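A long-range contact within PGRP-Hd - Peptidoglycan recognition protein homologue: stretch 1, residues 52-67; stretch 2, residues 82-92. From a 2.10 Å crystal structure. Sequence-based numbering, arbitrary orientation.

Stretch 1, residues 52-67: CLQDSSCTEQIVKALQ
Stretch 2, residues 82-92: FLIDQDGVIYE

A helix packs against a two-stranded hairpin. Stretch 1 begins as a loop, closed by the disulfide Cys 52 SG–Cys 58 SG (2.0 Å), and continues as a helix through residues 59-67, with Val 63 N bonded to Thr 59 O (3.1 Å) and Gln 67 N to Val 63 O (3.0 Å). In stretch 2, Leu 83 and Tyr 91 pair across the hairpin in both directions, Leu 83 N to Tyr 91 O at 3.0 Å and Tyr 91 N to Leu 83 O at 2.7 Å. A type I turn from Asp 85 to Gly 88 lies between them. Gly 88 (phi/psi 82/9) suits this turn because a CB would jam against the preceding carbonyl. The Asp 85 side chain (chi1 p) braces the loop from inside: its OD1 accepts from Asp 87 N (3.0 Å) and Val 89 N (2.8 Å).

The helix runs at 37° to strand 90-92, with axes 10.5 Å apart at closest approach. Nearest CA pairs set the register: Val 63 with Leu 83 (8.0 Å), Thr 59 with Asp 85 (7.2 Å), Asp 55 with Asp 87 (6.3 Å) and Gln 54 with Gln 86 (6.2 Å).

Tyr 91 (chi1 m, chi2 88°) is the main bump of the sheet, and Thr 59, Glu 60 and Val 63 surround part of its ring. Val 63 (chi1 t) lays CG2 over one face, 4.2 Å from the ring centroid and 17° off the normal, a CH-pi contact. The same methyl reaches Leu 83 CD2 at 4.5 Å, so it sits between ring and leucine. One turn on, Leu 66 (m, t) brings CD1 to 3.6 Å from Leu 83 CD2, where Leu 83 adopts m, p. At the phenolic end, Thr 59 (chi1 m) places CG2 3.0 Å from Tyr 91 OH and 3.6 Å from Asp 85 OD2, while its OG1 is buried without a partner. Glu 60 approaches obliquely, CG 3.7 Å from Tyr 91 CE2, and a water bridges the two side chains, 3.0 Å from both Glu 60 OE2 and Tyr 91 OH.

Toward the turn the fit becomes polar and less well defined. Gln 86 (m, t) brings OE1 to 3.5 Å from Leu 53 O and 3.9 Å from Leu 53 CB. Asp 87 (chi1 m) points toward the loop, its OD2 2.7 Å from Asp 55 N, but the angle is too poor for a hydrogen bond. Leu 53, Gln 54 and Asp 55 are modelled only to CB.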

# COMPACT_ATOMS: atom_id res chain seq x y z
N CYS A 52 -4.20 27.55 -4.69
CA CYS A 52 -4.54 27.00 -3.39
C CYS A 52 -4.77 25.52 -3.70
O CYS A 52 -4.17 24.64 -3.07
CB CYS A 52 -5.81 27.68 -2.85
SG CYS A 52 -6.53 27.06 -1.28
N LEU A 53 -5.62 25.25 -4.69
CA LEU A 53 -5.93 23.87 -5.09
C LEU A 53 -4.65 23.18 -5.58
O LEU A 53 -4.61 21.96 -5.73
CB LEU A 53 -6.97 23.87 -6.21
N GLN A 54 -3.61 23.97 -5.82
CA GLN A 54 -2.34 23.42 -6.28
C GLN A 54 -1.41 23.08 -5.12
O GLN A 54 -1.85 22.67 -4.04
CB GLN A 54 -1.66 24.40 -7.23
N ASP A 55 -0.11 23.24 -5.35
CA ASP A 55 0.91 22.96 -4.34
C ASP A 55 1.00 24.14 -3.38
O ASP A 55 1.45 25.23 -3.77
CB ASP A 55 2.28 22.71 -5.02
N SER A 56 0.57 23.93 -2.14
CA SER A 56 0.62 25.00 -1.14
C SER A 56 0.25 24.48 0.23
O SER A 56 0.64 25.06 1.26
CB SER A 56 -0.33 26.12 -1.54
N SER A 57 -0.50 23.37 0.25
CA SER A 57 -0.96 22.78 1.49
C SER A 57 -2.06 23.66 2.07
O SER A 57 -2.21 23.79 3.29
CB SER A 57 0.17 22.65 2.51
OG SER A 57 -0.36 22.25 3.77
N CYS A 58 -2.78 24.33 1.18
CA CYS A 58 -3.92 25.14 1.59
C CYS A 58 -4.97 24.02 1.55
O CYS A 58 -6.04 24.11 2.15
CB CYS A 58 -4.23 26.20 0.54
SG CYS A 58 -5.33 25.53 -0.75
N THR A 59 -4.62 22.96 0.83
CA THR A 59 -5.45 21.77 0.64
C THR A 59 -5.83 21.08 1.96
O THR A 59 -6.91 20.49 2.07
CB THR A 59 -4.75 20.75 -0.29
OG1 THR A 59 -4.75 21.26 -1.63
CG2 THR A 59 -5.46 19.41 -0.27
N GLU A 60 -4.95 21.14 2.94
CA GLU A 60 -5.25 20.53 4.22
C GLU A 60 -6.40 21.31 4.83
O GLU A 60 -7.29 20.73 5.46
CB GLU A 60 -4.03 20.59 5.13
CG GLU A 60 -3.45 19.25 5.49
CD GLU A 60 -2.03 19.36 6.01
OE1 GLU A 60 -1.76 20.30 6.79
OE2 GLU A 60 -1.19 18.50 5.66
N GLN A 61 -6.38 22.63 4.63
CA GLN A 61 -7.44 23.47 5.17
C GLN A 61 -8.76 23.19 4.46
O GLN A 61 -9.83 23.35 5.04
CB GLN A 61 -7.08 24.96 5.01
CG GLN A 61 -5.82 25.39 5.76
CD GLN A 61 -5.63 26.91 5.78
OE1 GLN A 61 -4.66 27.42 6.34
NE2 GLN A 61 -6.56 27.62 5.16
N ILE A 62 -8.69 22.76 3.20
CA ILE A 62 -9.92 22.45 2.47
C ILE A 62 -10.54 21.17 3.00
O ILE A 62 -11.76 21.08 3.14
CB ILE A 62 -9.67 22.27 0.95
CG1 ILE A 62 -9.31 23.62 0.32
CG2 ILE A 62 -10.92 21.71 0.29
CD1 ILE A 62 -8.98 23.54 -1.16
N VAL A 63 -9.70 20.19 3.30
CA VAL A 63 -10.19 18.92 3.82
C VAL A 63 -10.92 19.19 5.13
O VAL A 63 -12.01 18.66 5.37
CB VAL A 63 -9.03 17.92 4.06
CG1 VAL A 63 -9.55 16.66 4.67
CG2 VAL A 63 -8.35 17.60 2.73
N LYS A 64 -10.33 20.03 5.98
CA LYS A 64 -10.96 20.37 7.25
C LYS A 64 -12.31 21.03 6.98
O LYS A 64 -13.31 20.72 7.61
CB LYS A 64 -10.06 21.33 8.02
CG LYS A 64 -10.69 21.92 9.28
CD LYS A 64 -10.71 20.94 10.43
CE LYS A 64 -10.87 21.70 11.74
NZ LYS A 64 -10.74 20.84 12.93
N ALA A 65 -12.32 21.96 6.03
CA ALA A 65 -13.54 22.67 5.65
C ALA A 65 -14.64 21.71 5.19
O ALA A 65 -15.81 21.92 5.46
CB ALA A 65 -13.24 23.67 4.54
N LEU A 66 -14.24 20.66 4.47
CA LEU A 66 -15.21 19.70 3.98
C LEU A 66 -15.81 18.97 5.17
O LEU A 66 -17.03 18.79 5.24
CB LEU A 66 -14.54 18.70 3.03
CG LEU A 66 -14.18 19.23 1.63
CD1 LEU A 66 -13.25 18.25 0.92
CD2 LEU A 66 -15.46 19.44 0.84
N GLN A 67 -14.96 18.55 6.10
CA GLN A 67 -15.48 17.85 7.26
C GLN A 67 -16.54 18.72 7.92
O GLN A 67 -17.66 18.27 8.14
CB GLN A 67 -14.36 17.53 8.26
CG GLN A 67 -14.86 16.75 9.46
CD GLN A 67 -13.81 16.53 10.51
OE1 GLN A 67 -13.14 17.46 10.94
NE2 GLN A 67 -13.67 15.28 10.96
N PHE A 82 -11.15 8.57 1.67
CA PHE A 82 -9.89 9.20 1.29
C PHE A 82 -10.14 10.35 0.32
O PHE A 82 -11.18 10.41 -0.32
CB PHE A 82 -8.96 8.21 0.58
CG PHE A 82 -8.50 7.07 1.44
CD1 PHE A 82 -9.16 5.84 1.40
CD2 PHE A 82 -7.42 7.22 2.30
CE1 PHE A 82 -8.75 4.79 2.21
CE2 PHE A 82 -7.01 6.18 3.11
CZ PHE A 82 -7.68 4.96 3.06
N LEU A 83 -9.17 11.26 0.22
CA LEU A 83 -9.26 12.39 -0.68
C LEU A 83 -7.88 12.58 -1.30
O LEU A 83 -6.87 12.34 -0.64
CB LEU A 83 -9.70 13.66 0.06
CG LEU A 83 -11.01 13.63 0.85
CD1 LEU A 83 -10.75 13.06 2.24
CD2 LEU A 83 -11.57 15.04 0.98
N ILE A 84 -7.83 13.02 -2.55
CA ILE A 84 -6.57 13.20 -3.27
C ILE A 84 -6.51 14.56 -3.96
O ILE A 84 -7.46 14.94 -4.64
CB ILE A 84 -6.43 12.08 -4.34
CG1 ILE A 84 -6.67 10.71 -3.68
CG2 ILE A 84 -5.07 12.16 -5.01
CD1 ILE A 84 -6.62 9.52 -4.63
N ASP A 85 -5.42 15.31 -3.78
CA ASP A 85 -5.31 16.61 -4.43
C ASP A 85 -4.54 16.50 -5.75
O ASP A 85 -4.00 15.45 -6.08
CB ASP A 85 -4.67 17.67 -3.52
CG ASP A 85 -3.22 17.37 -3.16
OD1 ASP A 85 -2.54 16.62 -3.90
OD2 ASP A 85 -2.76 17.90 -2.13
N GLN A 86 -4.48 17.60 -6.49
CA GLN A 86 -3.83 17.62 -7.80
C GLN A 86 -2.32 17.42 -7.83
O GLN A 86 -1.73 17.21 -8.91
CB GLN A 86 -4.24 18.90 -8.52
CG GLN A 86 -5.77 18.98 -8.66
CD GLN A 86 -6.27 20.24 -9.33
OE1 GLN A 86 -5.90 21.35 -8.94
NE2 GLN A 86 -7.12 20.09 -10.35
N ASP A 87 -1.69 17.43 -6.66
CA ASP A 87 -0.25 17.21 -6.58
C ASP A 87 0.04 15.79 -6.12
O ASP A 87 1.17 15.47 -5.78
CB ASP A 87 0.41 18.21 -5.63
CG ASP A 87 0.47 19.61 -6.22
OD1 ASP A 87 0.99 19.76 -7.34
OD2 ASP A 87 0.00 20.56 -5.56
N GLY A 88 -0.99 14.94 -6.10
CA GLY A 88 -0.80 13.56 -5.69
C GLY A 88 -0.79 13.26 -4.20
O GLY A 88 -0.47 12.15 -3.79
N VAL A 89 -1.13 14.25 -3.39
CA VAL A 89 -1.16 14.06 -1.94
C VAL A 89 -2.46 13.33 -1.55
O VAL A 89 -3.54 13.74 -1.94
CB VAL A 89 -1.10 15.42 -1.21
CG1 VAL A 89 -1.08 15.20 0.30
CG2 VAL A 89 0.15 16.19 -1.66
N ILE A 90 -2.33 12.25 -0.79
CA ILE A 90 -3.50 11.49 -0.35
C ILE A 90 -3.83 11.80 1.11
O ILE A 90 -2.95 11.73 1.97
CB ILE A 90 -3.25 9.97 -0.46
CG1 ILE A 90 -2.90 9.59 -1.89
CG2 ILE A 90 -4.49 9.22 -0.04
CD1 ILE A 90 -2.62 8.09 -2.08
N TYR A 91 -5.09 12.12 1.39
CA TYR A 91 -5.50 12.43 2.76
C TYR A 91 -6.45 11.39 3.32
O TYR A 91 -7.36 10.93 2.63
CB TYR A 91 -6.19 13.80 2.86
CG TYR A 91 -5.36 14.96 2.38
CD1 TYR A 91 -5.38 15.34 1.04
CD2 TYR A 91 -4.55 15.68 3.26
CE1 TYR A 91 -4.62 16.40 0.59
CE2 TYR A 91 -3.78 16.74 2.81
CZ TYR A 91 -3.81 17.10 1.48
OH TYR A 91 -3.06 18.16 1.01
N GLU A 92 -6.25 11.05 4.58
CA GLU A 92 -7.11 10.07 5.20
C GLU A 92 -8.41 10.73 5.64
O GLU A 92 -8.40 11.74 6.34
CB GLU A 92 -6.42 9.43 6.42
CG GLU A 92 -7.38 8.54 7.20
CD GLU A 92 -6.80 8.02 8.49
OE1 GLU A 92 -5.89 8.67 9.06
OE2 GLU A 92 -7.28 6.97 8.95
O HOH W 1 -0.68 18.93 2.71